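Long-range contacts in Xaa-Pro dipeptidase (Lactobacillus brevis, PDB 3I7M), which is probably a manganese-dependent metallopeptidase of family M24B that splits Xaa-Pro dipeptides, represented here by its creatinase/prolidase-type N-terminal domain alone: residues L23-T28 / A103-Q108; E41-L46 / F55-A60; V47-Q52 / R95-E100; D51-I56 / W71-I76. One frame throughout, in Å; residues are numbered along the deposited sequence.

Contact 1 of 4, residues L23-T28 / A103-Q108; sequences LSNPKT and AIEKGQ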
loop_
_atom_site.group_PDB
_atom_site.type_symbol
_atom_site.label_atom_id
_atom_site.label_comp_id
_atom_site.label_asym_id
_atom_site.label_seq_id
_atom_site.Cartn_x
_atom_site.Cartn_y
_atom_site.Cartn_z
ATOM N N LEU A 23 -2.694 0.937 0.432
ATOM C CA LEU A 23 -3.543 1.519 -0.637
ATOM C C LEU A 23 -3.419 0.645 -1.885
ATOM O O LEU A 23 -2.276 0.316 -2.307
ATOM C CB LEU A 23 -3.079 2.913 -0.920
ATOM C CG LEU A 23 -3.227 3.868 0.261
ATOM C CD1 LEU A 23 -2.663 5.226 -0.187
ATOM C CD2 LEU A 23 -4.628 3.980 0.827
ATOM N N SER A 24 -4.576 0.247 -2.388
ATOM C CA SER A 24 -4.682 -0.666 -3.548
ATOM C C SER A 24 -5.524 -0.124 -4.675
ATOM O O SER A 24 -5.572 -0.780 -5.748
ATOM C CB SER A 24 -5.277 -1.996 -3.051
ATOM O OG SER A 24 -6.546 -1.774 -2.417
ATOM N N ASN A 25 -6.302 0.934 -4.458
ATOM C CA ASN A 25 -7.218 1.431 -5.479
ATOM C C ASN A 25 -6.391 2.157 -6.542
ATOM O O ASN A 25 -5.749 3.113 -6.200
ATOM C CB ASN A 25 -8.290 2.322 -4.826
ATOM C CG ASN A 25 -9.346 2.796 -5.758
ATOM O OD1 ASN A 25 -9.244 2.657 -6.998
ATOM N ND2 ASN A 25 -10.397 3.315 -5.191
ATOM N N PRO A 26 -6.435 1.683 -7.806
ATOM C CA PRO A 26 -5.600 2.380 -8.797
ATOM C C PRO A 26 -5.961 3.878 -8.883
ATOM O O PRO A 26 -5.089 4.677 -9.199
ATOM C CB PRO A 26 -5.920 1.685 -10.104
ATOM C CG PRO A 26 -6.547 0.362 -9.734
ATOM C CD PRO A 26 -7.122 0.502 -8.357
ATOM N N LYS A 27 -7.207 4.239 -8.655
ATOM C CA LYS A 27 -7.606 5.688 -8.672
ATOM C C LYS A 27 -6.931 6.438 -7.557
ATOM O O LYS A 27 -6.526 7.589 -7.714
ATOM C CB LYS A 27 -9.100 5.833 -8.567
ATOM C CG LYS A 27 -9.916 5.265 -9.759
ATOM C CD LYS A 27 -9.869 6.145 -11.024
ATOM C CE LYS A 27 -10.548 5.443 -12.233
ATOM N NZ LYS A 27 -10.397 6.173 -13.567
ATOM N N THR A 28 -6.783 5.821 -6.376
ATOM C CA THR A 28 -6.076 6.466 -5.293
ATOM C C THR A 28 -4.595 6.606 -5.614
ATOM O O THR A 28 -3.994 7.657 -5.378
ATOM C CB THR A 28 -6.237 5.631 -4.012
ATOM O OG1 THR A 28 -7.625 5.499 -3.793
ATOM C CG2 THR A 28 -5.563 6.319 -2.827
ATOM N N ALA A 103 -4.922 -0.318 7.975
ATOM C CA ALA A 103 -5.992 0.307 7.226
ATOM C C ALA A 103 -5.876 -0.089 5.763
ATOM O O ALA A 103 -4.765 -0.190 5.225
ATOM C CB ALA A 103 -5.885 1.810 7.351
ATOM N N ILE A 104 -7.033 -0.361 5.175
ATOM C CA ILE A 104 -7.143 -0.717 3.752
ATOM C C ILE A 104 -8.295 0.098 3.128
ATOM O O ILE A 104 -9.109 0.701 3.862
ATOM C CB ILE A 104 -7.341 -2.228 3.512
ATOM C CG1 ILE A 104 -8.440 -2.768 4.401
ATOM C CG2 ILE A 104 -6.004 -2.952 3.766
ATOM C CD1 ILE A 104 -8.923 -4.109 3.992
ATOM N N GLU A 105 -8.423 0.079 1.822
ATOM C CA GLU A 105 -9.497 0.702 1.079
ATOM C C GLU A 105 -10.523 -0.409 0.866
ATOM O O GLU A 105 -10.576 -1.112 -0.160
ATOM C CB GLU A 105 -8.984 1.204 -0.280
ATOM C CG GLU A 105 -7.962 2.307 -0.055
ATOM C CD GLU A 105 -7.503 2.883 -1.359
ATOM O OE1 GLU A 105 -6.527 2.349 -1.952
ATOM O OE2 GLU A 105 -8.070 3.916 -1.784
ATOM N N LYS A 106 -11.394 -0.570 1.839
ATOM C CA LYS A 106 -12.281 -1.735 1.857
ATOM C C LYS A 106 -13.300 -1.724 0.754
ATOM O O LYS A 106 -13.811 -2.766 0.346
ATOM C CB LYS A 106 -13.010 -1.847 3.194
ATOM C CG LYS A 106 -12.039 -2.122 4.292
ATOM C CD LYS A 106 -12.716 -2.510 5.644
ATOM C CE LYS A 106 -11.714 -3.048 6.668
ATOM N NZ LYS A 106 -12.415 -3.438 8.007
ATOM N N GLY A 107 -13.687 -0.568 0.223
ATOM C CA GLY A 107 -14.620 -0.536 -0.881
ATOM C C GLY A 107 -14.097 -1.117 -2.162
ATOM O O GLY A 107 -14.886 -1.519 -3.039
ATOM N N GLN A 108 -12.788 -1.211 -2.305
ATOM C CA GLN A 108 -12.134 -1.695 -3.523
ATOM C C GLN A 108 -11.397 -3.014 -3.308
ATOM O O GLN A 108 -11.371 -3.819 -4.252
ATOM C CB GLN A 108 -11.193 -0.597 -4.090
ATOM C CG GLN A 108 -10.446 -1.008 -5.354
ATOM C CD GLN A 108 -9.172 -1.749 -5.140
ATOM O OE1 GLN A 108 -8.640 -2.405 -6.101
ATOM N NE2 GLN A 108 -8.623 -1.563 -4.034
HETATM O O HOH W 1 -6.455 -1.349 0.330
HETATM O O HOH W 2 -10.646 3.920 -2.293
#

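Contact 2 of 4, residues E41-L46 / F55-A60; sequences ERVLAL and FIFAPA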
loop_
_atom_site.group_PDB
_atom_site.type_symbol
_atom_site.label_atom_id
_atom_site.label_comp_id
_atom_site.label_asym_id
_atom_site.label_seq_id
_atom_site.Cartn_x
_atom_site.Cartn_y
_atom_site.Cartn_z
ATOM N N GLU A 41 -4.735 -8.072 -12.704
ATOM C CA GLU A 41 -4.635 -9.273 -11.894
ATOM C C GLU A 41 -3.404 -9.183 -10.997
ATOM O O GLU A 41 -3.423 -9.677 -9.887
ATOM C CB GLU A 41 -4.643 -10.528 -12.747
ATOM C CG GLU A 41 -5.796 -10.572 -13.784
ATOM C CD GLU A 41 -6.507 -11.916 -13.864
ATOM O OE1 GLU A 41 -5.980 -12.925 -13.335
ATOM O OE2 GLU A 41 -7.601 -11.961 -14.464
ATOM N N ARG A 42 -2.357 -8.481 -11.426
ATOM C CA ARG A 42 -1.160 -8.370 -10.611
ATOM C C ARG A 42 -1.330 -7.386 -9.436
ATOM O O ARG A 42 -2.416 -6.834 -9.208
ATOM C CB ARG A 42 0.067 -8.074 -11.457
ATOM C CG ARG A 42 0.607 -9.343 -12.252
ATOM C CD ARG A 42 1.691 -8.898 -13.221
ATOM N NE ARG A 42 2.123 -9.845 -14.229
ATOM C CZ ARG A 42 1.346 -10.226 -15.217
ATOM N NH1 ARG A 42 1.813 -11.017 -16.161
ATOM N NH2 ARG A 42 0.112 -9.777 -15.294
ATOM N N VAL A 43 -0.276 -7.205 -8.673
ATOM C CA VAL A 43 -0.370 -6.504 -7.399
ATOM C C VAL A 43 0.369 -5.175 -7.509
ATOM O O VAL A 43 1.591 -5.106 -7.789
ATOM C CB VAL A 43 0.187 -7.351 -6.234
ATOM C CG1 VAL A 43 0.139 -6.550 -4.901
ATOM C CG2 VAL A 43 -0.509 -8.647 -6.130
ATOM N N LEU A 44 -0.353 -4.074 -7.343
ATOM C CA LEU A 44 0.173 -2.709 -7.275
ATOM C C LEU A 44 -0.324 -2.098 -5.972
ATOM O O LEU A 44 -1.548 -2.144 -5.715
ATOM C CB LEU A 44 -0.326 -1.898 -8.433
ATOM C CG LEU A 44 -0.070 -0.393 -8.409
ATOM C CD1 LEU A 44 1.431 -0.064 -8.594
ATOM C CD2 LEU A 44 -0.907 0.346 -9.446
ATOM N N ALA A 45 0.590 -1.615 -5.152
ATOM C CA ALA A 45 0.182 -1.067 -3.850
ATOM C C ALA A 45 1.048 0.083 -3.474
ATOM O O ALA A 45 2.205 0.195 -3.903
ATOM C CB ALA A 45 0.329 -2.195 -2.778
ATOM N N LEU A 46 0.506 0.931 -2.621
ATOM C CA LEU A 46 1.236 2.048 -2.028
ATOM C C LEU A 46 1.064 1.935 -0.514
ATOM O O LEU A 46 -0.072 1.922 -0.034
ATOM C CB LEU A 46 0.758 3.379 -2.582
ATOM C CG LEU A 46 1.649 4.592 -2.347
ATOM C CD1 LEU A 46 1.239 5.722 -3.311
ATOM C CD2 LEU A 46 1.521 4.990 -0.912
ATOM N N PHE A 55 6.366 3.366 0.538
ATOM C CA PHE A 55 6.938 2.739 -0.639
ATOM C C PHE A 55 5.807 2.311 -1.560
ATOM O O PHE A 55 4.643 2.149 -1.150
ATOM C CB PHE A 55 7.845 1.567 -0.317
ATOM C CG PHE A 55 7.193 0.368 0.277
ATOM C CD1 PHE A 55 6.681 -0.662 -0.506
ATOM C CD2 PHE A 55 7.143 0.226 1.648
ATOM C CE1 PHE A 55 6.088 -1.772 0.064
ATOM C CE2 PHE A 55 6.604 -0.882 2.258
ATOM C CZ PHE A 55 6.075 -1.921 1.453
ATOM N N ILE A 56 6.123 2.124 -2.824
ATOM C CA ILE A 56 5.229 1.524 -3.800
ATOM C C ILE A 56 5.743 0.124 -4.126
ATOM O O ILE A 56 6.966 -0.111 -4.218
ATOM C CB ILE A 56 5.102 2.365 -5.063
ATOM C CG1 ILE A 56 4.342 3.602 -4.705
ATOM C CG2 ILE A 56 4.424 1.624 -6.210
ATOM C CD1 ILE A 56 4.272 4.610 -5.857
ATOM N N PHE A 57 4.821 -0.820 -4.325
ATOM C CA PHE A 57 5.130 -2.188 -4.735
ATOM C C PHE A 57 4.372 -2.456 -6.019
ATOM O O PHE A 57 3.180 -2.128 -6.133
ATOM C CB PHE A 57 4.697 -3.180 -3.661
ATOM C CG PHE A 57 5.123 -4.547 -3.928
ATOM C CD1 PHE A 57 6.364 -5.013 -3.484
ATOM C CD2 PHE A 57 4.312 -5.443 -4.627
ATOM C CE1 PHE A 57 6.784 -6.327 -3.774
ATOM C CE2 PHE A 57 4.786 -6.744 -4.881
ATOM C CZ PHE A 57 6.007 -7.118 -4.439
ATOM N N ALA A 58 5.046 -2.949 -7.072
ATOM C CA ALA A 58 4.475 -3.043 -8.370
ATOM C C ALA A 58 5.053 -4.161 -9.165
ATOM O O ALA A 58 6.150 -4.607 -8.867
ATOM C CB ALA A 58 4.684 -1.743 -9.150
ATOM N N PRO A 59 4.397 -4.580 -10.257
ATOM C CA PRO A 59 5.058 -5.487 -11.205
ATOM C C PRO A 59 6.319 -4.843 -11.742
ATOM O O PRO A 59 6.370 -3.648 -11.973
ATOM C CB PRO A 59 4.003 -5.730 -12.259
ATOM C CG PRO A 59 2.628 -5.288 -11.574
ATOM C CD PRO A 59 3.024 -4.204 -10.684
ATOM N N ALA A 60 7.359 -5.660 -11.932
ATOM C CA ALA A 60 8.664 -5.181 -12.357
ATOM C C ALA A 60 8.622 -4.268 -13.586
ATOM O O ALA A 60 9.333 -3.260 -13.608
ATOM C CB ALA A 60 9.576 -6.359 -12.603
#

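Contact 3 of 4, residues V47-Q52 / R95-E100; sequences VVFPDQ and RHVNPE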
loop_
_atom_site.group_PDB
_atom_site.type_symbol
_atom_site.label_atom_id
_atom_site.label_comp_id
_atom_site.label_asym_id
_atom_site.label_seq_id
_atom_site.Cartn_x
_atom_site.Cartn_y
_atom_site.Cartn_z
ATOM N N VAL A 47 2.149 1.740 0.213
ATOM C CA VAL A 47 2.131 1.474 1.649
ATOM C C VAL A 47 2.625 2.682 2.381
ATOM O O VAL A 47 3.682 3.211 2.085
ATOM C CB VAL A 47 2.974 0.275 2.008
ATOM C CG1 VAL A 47 3.007 0.040 3.532
ATOM C CG2 VAL A 47 2.437 -0.936 1.196
ATOM N N VAL A 48 1.813 3.144 3.314
ATOM C CA VAL A 48 2.086 4.373 4.048
ATOM C C VAL A 48 2.183 4.022 5.564
ATOM O O VAL A 48 1.441 3.193 6.104
ATOM C CB VAL A 48 0.944 5.387 3.888
ATOM C CG1 VAL A 48 1.146 6.731 4.722
ATOM C CG2 VAL A 48 0.699 5.725 2.411
ATOM N N PHE A 49 3.179 4.625 6.240
ATOM C CA PHE A 49 3.408 4.396 7.652
ATOM C C PHE A 49 3.162 5.667 8.404
ATOM O O PHE A 49 3.245 6.762 7.846
ATOM C CB PHE A 49 4.869 3.941 7.877
ATOM C CG PHE A 49 5.198 2.649 7.194
ATOM C CD1 PHE A 49 4.836 1.444 7.762
ATOM C CD2 PHE A 49 5.829 2.635 5.962
ATOM C CE1 PHE A 49 5.104 0.219 7.154
ATOM C CE2 PHE A 49 6.127 1.422 5.318
ATOM C CZ PHE A 49 5.741 0.199 5.905
ATOM N N PRO A 50 2.940 5.518 9.698
ATOM C CA PRO A 50 2.639 6.726 10.478
ATOM C C PRO A 50 3.849 7.585 10.763
ATOM O O PRO A 50 3.698 8.809 11.042
ATOM C CB PRO A 50 2.116 6.177 11.780
ATOM C CG PRO A 50 2.601 4.785 11.913
ATOM C CD PRO A 50 2.682 4.289 10.434
ATOM N N ASP A 51 5.026 6.983 10.700
ATOM C CA ASP A 51 6.225 7.636 11.212
ATOM C C ASP A 51 7.492 7.374 10.400
ATOM O O ASP A 51 8.627 7.594 10.877
ATOM C CB ASP A 51 6.392 7.194 12.668
ATOM C CG ASP A 51 6.642 5.709 12.790
ATOM O OD1 ASP A 51 6.495 4.973 11.758
ATOM O OD2 ASP A 51 6.914 5.279 13.951
ATOM N N GLN A 52 7.325 6.990 9.136
ATOM C CA GLN A 52 8.474 6.728 8.269
ATOM C C GLN A 52 8.009 6.737 6.833
ATOM O O GLN A 52 6.808 6.850 6.602
ATOM C CB GLN A 52 9.166 5.422 8.665
ATOM C CG GLN A 52 8.319 4.163 8.473
ATOM C CD GLN A 52 9.103 2.883 8.692
ATOM O OE1 GLN A 52 10.071 2.571 7.946
ATOM N NE2 GLN A 52 8.735 2.156 9.690
ATOM N N ARG A 95 11.380 -2.703 7.606
ATOM C CA ARG A 95 11.145 -1.374 8.117
ATOM C C ARG A 95 10.755 -1.442 9.597
ATOM O O ARG A 95 10.317 -0.453 10.181
ATOM C CB ARG A 95 10.057 -0.677 7.275
ATOM C CG ARG A 95 10.624 -0.245 5.970
ATOM C CD ARG A 95 9.514 0.218 5.025
ATOM N NE ARG A 95 10.008 0.847 3.831
ATOM C CZ ARG A 95 10.506 0.196 2.787
ATOM N NH1 ARG A 95 10.562 -1.142 2.759
ATOM N NH2 ARG A 95 10.884 0.883 1.708
ATOM N N HIS A 96 10.970 -2.607 10.189
ATOM C CA HIS A 96 10.779 -2.832 11.629
ATOM C C HIS A 96 9.361 -2.683 12.092
ATOM O O HIS A 96 9.106 -2.274 13.240
ATOM C CB HIS A 96 11.747 -1.953 12.432
ATOM C CG HIS A 96 13.159 -2.022 11.934
ATOM N ND1 HIS A 96 13.909 -3.179 11.995
ATOM C CD2 HIS A 96 13.928 -1.111 11.288
ATOM C CE1 HIS A 96 15.092 -2.966 11.446
ATOM N NE2 HIS A 96 15.128 -1.721 11.006
ATOM N N VAL A 97 8.414 -3.055 11.224
ATOM C CA VAL A 97 7.015 -3.011 11.540
ATOM C C VAL A 97 6.455 -4.407 11.612
ATOM O O VAL A 97 6.597 -5.216 10.672
ATOM C CB VAL A 97 6.227 -2.165 10.506
ATOM C CG1 VAL A 97 4.705 -2.356 10.736
ATOM C CG2 VAL A 97 6.677 -0.706 10.515
ATOM N N ASN A 98 5.847 -4.729 12.753
ATOM C CA ASN A 98 5.084 -5.959 12.923
ATOM C C ASN A 98 3.672 -5.467 13.049
ATOM O O ASN A 98 3.257 -5.048 14.145
ATOM C CB ASN A 98 5.512 -6.725 14.179
ATOM C CG ASN A 98 4.656 -7.967 14.456
ATOM O OD1 ASN A 98 3.923 -8.460 13.602
ATOM N ND2 ASN A 98 4.796 -8.503 15.676
ATOM N N PRO A 99 2.916 -5.466 11.930
ATOM C CA PRO A 99 1.668 -4.692 11.968
ATOM C C PRO A 99 0.576 -5.230 12.850
ATOM O O PRO A 99 0.265 -6.450 12.872
ATOM C CB PRO A 99 1.194 -4.680 10.514
ATOM C CG PRO A 99 1.852 -5.781 9.867
ATOM C CD PRO A 99 3.181 -6.016 10.588
ATOM N N GLU A 100 -0.039 -4.318 13.571
ATOM C CA GLU A 100 -1.222 -4.646 14.349
ATOM C C GLU A 100 -2.409 -4.113 13.572
ATOM O O GLU A 100 -2.811 -4.776 12.604
ATOM C CB GLU A 100 -1.107 -4.103 15.775
ATOM C CG GLU A 100 -0.006 -4.859 16.545
ATOM C CD GLU A 100 0.094 -4.498 18.012
ATOM O OE1 GLU A 100 -0.860 -3.946 18.584
ATOM O OE2 GLU A 100 1.165 -4.792 18.577
HETATM O O HOH W 3 10.106 3.399 5.387
#

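Contact 4 of 4, residues D51-I56 / W71-I76; sequences DQDPFI and WQFPVI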
loop_
_atom_site.group_PDB
_atom_site.type_symbol
_atom_site.label_atom_id
_atom_site.label_comp_id
_atom_site.label_asym_id
_atom_site.label_seq_id
_atom_site.Cartn_x
_atom_site.Cartn_y
_atom_site.Cartn_z
ATOM N N ASP A 51 5.026 6.983 10.700
ATOM C CA ASP A 51 6.225 7.636 11.212
ATOM C C ASP A 51 7.492 7.374 10.400
ATOM O O ASP A 51 8.627 7.594 10.877
ATOM C CB ASP A 51 6.392 7.194 12.668
ATOM C CG ASP A 51 6.642 5.709 12.790
ATOM O OD1 ASP A 51 6.495 4.973 11.758
ATOM O OD2 ASP A 51 6.914 5.279 13.951
ATOM N N GLN A 52 7.325 6.990 9.136
ATOM C CA GLN A 52 8.474 6.728 8.269
ATOM C C GLN A 52 8.009 6.737 6.833
ATOM O O GLN A 52 6.808 6.850 6.602
ATOM C CB GLN A 52 9.166 5.422 8.665
ATOM C CG GLN A 52 8.319 4.163 8.473
ATOM C CD GLN A 52 9.103 2.883 8.692
ATOM O OE1 GLN A 52 10.071 2.571 7.946
ATOM N NE2 GLN A 52 8.735 2.156 9.690
ATOM N N ASP A 53 8.943 6.682 5.901
ATOM C CA ASP A 53 8.671 6.871 4.509
ATOM C C ASP A 53 7.834 5.715 3.919
ATOM O O ASP A 53 7.956 4.544 4.345
ATOM C CB ASP A 53 9.973 6.959 3.709
ATOM C CG ASP A 53 10.757 8.259 3.960
ATOM O OD1 ASP A 53 10.230 9.219 4.604
ATOM O OD2 ASP A 53 11.856 8.262 3.385
ATOM N N PRO A 54 7.016 6.088 2.928
ATOM C CA PRO A 54 6.196 5.079 2.240
ATOM C C PRO A 54 6.995 4.341 1.175
ATOM O O PRO A 54 8.143 4.686 0.899
ATOM C CB PRO A 54 5.131 5.896 1.573
ATOM C CG PRO A 54 5.879 7.198 1.168
ATOM C CD PRO A 54 6.834 7.425 2.346
ATOM N N PHE A 55 6.366 3.366 0.538
ATOM C CA PHE A 55 6.938 2.739 -0.639
ATOM C C PHE A 55 5.807 2.311 -1.560
ATOM O O PHE A 55 4.643 2.149 -1.150
ATOM C CB PHE A 55 7.845 1.567 -0.317
ATOM C CG PHE A 55 7.193 0.368 0.277
ATOM C CD1 PHE A 55 6.681 -0.662 -0.506
ATOM C CD2 PHE A 55 7.143 0.226 1.648
ATOM C CE1 PHE A 55 6.088 -1.772 0.064
ATOM C CE2 PHE A 55 6.604 -0.882 2.258
ATOM C CZ PHE A 55 6.075 -1.921 1.453
ATOM N N ILE A 56 6.123 2.124 -2.824
ATOM C CA ILE A 56 5.229 1.524 -3.800
ATOM C C ILE A 56 5.743 0.124 -4.126
ATOM O O ILE A 56 6.966 -0.111 -4.218
ATOM C CB ILE A 56 5.102 2.365 -5.063
ATOM C CG1 ILE A 56 4.342 3.602 -4.705
ATOM C CG2 ILE A 56 4.424 1.624 -6.210
ATOM C CD1 ILE A 56 4.272 4.610 -5.857
ATOM N N TRP A 71 8.185 10.183 -8.080
ATOM C CA TRP A 71 7.909 9.650 -6.793
ATOM C C TRP A 71 9.274 9.509 -6.163
ATOM O O TRP A 71 10.191 8.922 -6.727
ATOM C CB TRP A 71 7.200 8.279 -7.026
ATOM C CG TRP A 71 7.054 7.385 -5.802
ATOM C CD1 TRP A 71 7.886 6.363 -5.485
ATOM C CD2 TRP A 71 6.133 7.531 -4.689
ATOM N NE1 TRP A 71 7.494 5.785 -4.273
ATOM C CE2 TRP A 71 6.406 6.467 -3.801
ATOM C CE3 TRP A 71 5.049 8.376 -4.407
ATOM C CZ2 TRP A 71 5.685 6.276 -2.625
ATOM C CZ3 TRP A 71 4.350 8.176 -3.216
ATOM C CH2 TRP A 71 4.668 7.135 -2.361
ATOM N N GLN A 72 9.365 10.087 -4.965
ATOM C CA GLN A 72 10.619 10.313 -4.251
ATOM C C GLN A 72 11.022 9.174 -3.335
ATOM O O GLN A 72 12.045 9.262 -2.626
ATOM C CB GLN A 72 10.504 11.606 -3.418
ATOM C CG GLN A 72 9.310 12.526 -3.797
ATOM C CD GLN A 72 7.972 11.838 -3.544
ATOM O OE1 GLN A 72 6.937 12.162 -4.127
ATOM N NE2 GLN A 72 8.012 10.832 -2.711
ATOM N N PHE A 73 10.187 8.126 -3.287
ATOM C CA PHE A 73 10.417 7.077 -2.341
ATOM C C PHE A 73 10.608 5.761 -3.069
ATOM O O PHE A 73 10.524 5.750 -4.336
ATOM C CB PHE A 73 9.223 7.034 -1.395
ATOM C CG PHE A 73 8.895 8.382 -0.731
ATOM C CD1 PHE A 73 9.714 8.870 0.266
ATOM C CD2 PHE A 73 7.784 9.106 -1.095
ATOM C CE1 PHE A 73 9.457 10.063 0.893
ATOM C CE2 PHE A 73 7.472 10.319 -0.469
ATOM C CZ PHE A 73 8.317 10.798 0.539
ATOM N N PRO A 74 10.952 4.697 -2.316
ATOM C CA PRO A 74 11.203 3.435 -3.014
ATOM C C PRO A 74 10.033 2.866 -3.840
ATOM O O PRO A 74 8.848 3.094 -3.543
ATOM C CB PRO A 74 11.636 2.512 -1.931
ATOM C CG PRO A 74 12.206 3.419 -0.901
ATOM C CD PRO A 74 11.346 4.596 -0.912
ATOM N N VAL A 75 10.405 2.229 -4.927
ATOM C CA VAL A 75 9.518 1.425 -5.755
ATOM C C VAL A 75 10.128 0.056 -5.897
ATOM O O VAL A 75 11.253 -0.104 -6.482
ATOM C CB VAL A 75 9.245 2.027 -7.138
ATOM C CG1 VAL A 75 8.174 1.169 -7.881
ATOM C CG2 VAL A 75 8.845 3.533 -7.128
ATOM N N ILE A 76 9.422 -0.959 -5.423
ATOM C CA ILE A 76 9.872 -2.300 -5.341
ATOM C C ILE A 76 9.103 -3.120 -6.348
ATOM O O ILE A 76 7.881 -3.137 -6.354
ATOM C CB ILE A 76 9.642 -2.927 -3.924
ATOM C CG1 ILE A 76 10.395 -2.124 -2.851
ATOM C CG2 ILE A 76 10.056 -4.369 -3.862
ATOM C CD1 ILE A 76 9.632 -0.970 -2.335
#

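Contact 1 of 4, residues L23-T28 / A103-Q108
Glu105 reaches Ser24, Asn25 and Thr28 at the start of helix 26-33 and is held there through both carboxylate oxygens. Ser24 N lies 2.9 Å from Glu105 OE1, nearly in line with its C-O bond, in a bent bond. Asn25 N is also 2.9 Å from Glu105 OE1. It comes from above the carboxylate plane, and its bond is the straighter (169° at the hydrogen). Thr28 meets the other oxygen tip to tip: Thr28 OG1 donates to the syn lone pair of Glu105 OE2 at 2.6 Å. OE2 also accepts from a water that takes an N-H of Asn25 ND2. Glu105 CG lies anti to the carbonyl carbon (chi1 -65°), and the chain extends beyond it to the helix start. Glu105 follows strand 101-104, so the contact joins that strand's end to helix 26-33. Asn25 is the N-cap residue, its OD1 accepting from Lys27 N. The helix N terminus would probably stabilise the carboxylate charge. An alanine in place of Glu105 would probably leave Ser24 N, Asn25 N and the Thr28 hydroxyl without their acceptor. Gln108 NE2 donates to Ser24 OG in a short, bent bond (2.6 Å, 132° at the hydrogen), nearly in its own amide plane. Farther out, Ile134 touches Thr28 and Glu105.

Contact 2 of 4, residues E41-L46 / F55-A60
The beta hairpin of strands 45-48 and 55-59 is held here by Ala45 and Phe57, an antiparallel hydrogen-bonded pair. Ala45 N donates to Phe57 O at 2.8 Å, and Phe57 N returns the bond to Ala45 O at the same length. Next to it, Leu46 and Ile56 form a non-hydrogen-bonded pair. Their side chains share one face of the sheet and cross at an angle. Leu46 CG stands anti to its backbone N (chi1 -164°), which sets it against Ile56 CG1 at 3.7 Å. The other branch of Ile56, CG2, faces Leu44 CD1 at 4.2 Å. Leu44 CD1 in turn rests on Ala58 CB at 3.7 Å. An alanine in place of Ile56 would probably open a gap against Leu46 and Leu44. Before the strand, Arg42 CB packs on Pro59 CG at 3.8 Å, while Arg42 NE makes a salt bridge with Asp80. Val43 O is buried without a hydrogen-bond partner. Ala58 CA makes a CA-H...O contact to Val43 O at 3.6 Å, and Pro59 CD lies close by. Phe57 also meets the ring of Tyr78. The arrangement is an antiparallel beta hairpin within the mixed sheet of the creatinase/prolidase N-terminal domain, with Ile29 and Thr33 of helix 26-33 on the Leu46 and Ile56 face and Ile88 of helix 84-94 touching Phe57.

Contact 3 of 4, residues V47-Q52 / R95-E100
Gln52 and Phe49 meet Arg95 and Val97 through side chains, while the two backbones stay well apart. The nearest CA pair is Gln52 and Arg95, 8.5 Å from each other. The tight part lies around the buried Phe49 ring. Its CE2 touches Arg95 CD at 3.6 Å, and its CE1 touches Val97 CG2 at 3.8 Å. The two side chains of Phe49 and Arg95 cross at about a right angle, although ring and guanidinium planes differ by only 7°. Gln52 closes over this group. Its CG lies between the backbone N and the carbonyl carbon (chi1 65°), and from there the extended chain brings CD over one face of the Phe49 ring, toward the rim. The Gln52 amide makes one direct bond across the contact, 175° at the hydrogen: Gln52 NE2 donates to Arg95 O at 3.1 Å, with that oxygen in the amide plane. Gln52 OE1 rests against Arg95 CB at 3.3 Å.

On the looser side a water bridges Gln52 OE1 and Arg95 NE. It lies 2.7 Å from Gln52 OE1 and accepts from Arg95 NE at 3.0 Å. Arg95 NH1 is bonded to Gln91 of helix 84-94. On the packed side, Phe55 of strand 55-59 touches both Phe49 and Arg95. The contact thus ties the turn after strand 45-48 to the end of helix 84-94. That helix finishes in a Schellman motif, with His96 at C-prime in a positive phi conformation.

Contact 4 of 4, residues D51-I56 / W71-I76
Ile56 exchanges backbone hydrogen bonds with the 71-76 segment. Ile56 N donates to Pro74 O at 3.0 Å, and Ile76 N donates to Ile56 O at 2.9 Å. These bonds flank a parallel bridge between Ile56 and Val75. Pro74 O also takes the indole: Trp71 NE1 reaches it at 3.1 Å, from the opposite face of the carbonyl plane to Ile56 N. This second bond is likely to hold the turn of the indole.

Two CH-pi contacts follow. Ile56 CG1 lies anti to the carbonyl carbon (chi1 -70°), which sends this branch toward Trp71. Ile56 CD1 then sits over the five-membered ring of Trp71, 3.6 Å from its centroid. Pro54 CD stands over the Phe73 ring, 3.7 Å from its centroid.

Apolar side chains fill in around these. Pro54 CG touches Trp71 CH2 at 3.7 Å. Phe55 CD1 meets Ile76 CD1 at 3.5 Å. Ile56 and Val75 lie side by side and point the same way, and Ile66 touches both. Within 71-76, Phe73 CD2 packs on the other indole face, toward its rim. Leu6 of helix 5-15 touches Trp71 and Phe73. The whole belongs to a beta-alpha-beta unit: strand 55-59, helix 63-67, strand 75-78.

From the N terminus, residues 23-28 come first, where strand 20-23 gives way to helix 26-33. Contact 1 closes the longest loop, reaching 103-108 past strand 101-104, and the other three contacts all fall within it. Contact 2 closes the hairpin of strands 45-48 and 55-59. Contact 3 starts in that hairpin and ends at 95-100, so its loop crosses that of contact 2. Contact 4 starts from residues 51-56, shared in part with contacts 2 and 3, and adds edge strand 75-78. The sheet unites them: Leu23 N probably bonds Leu46 O, joining contacts 1 and 2. Phe55, shared by contacts 2 and 4, also packs on Phe49 and Arg95 of contact 3.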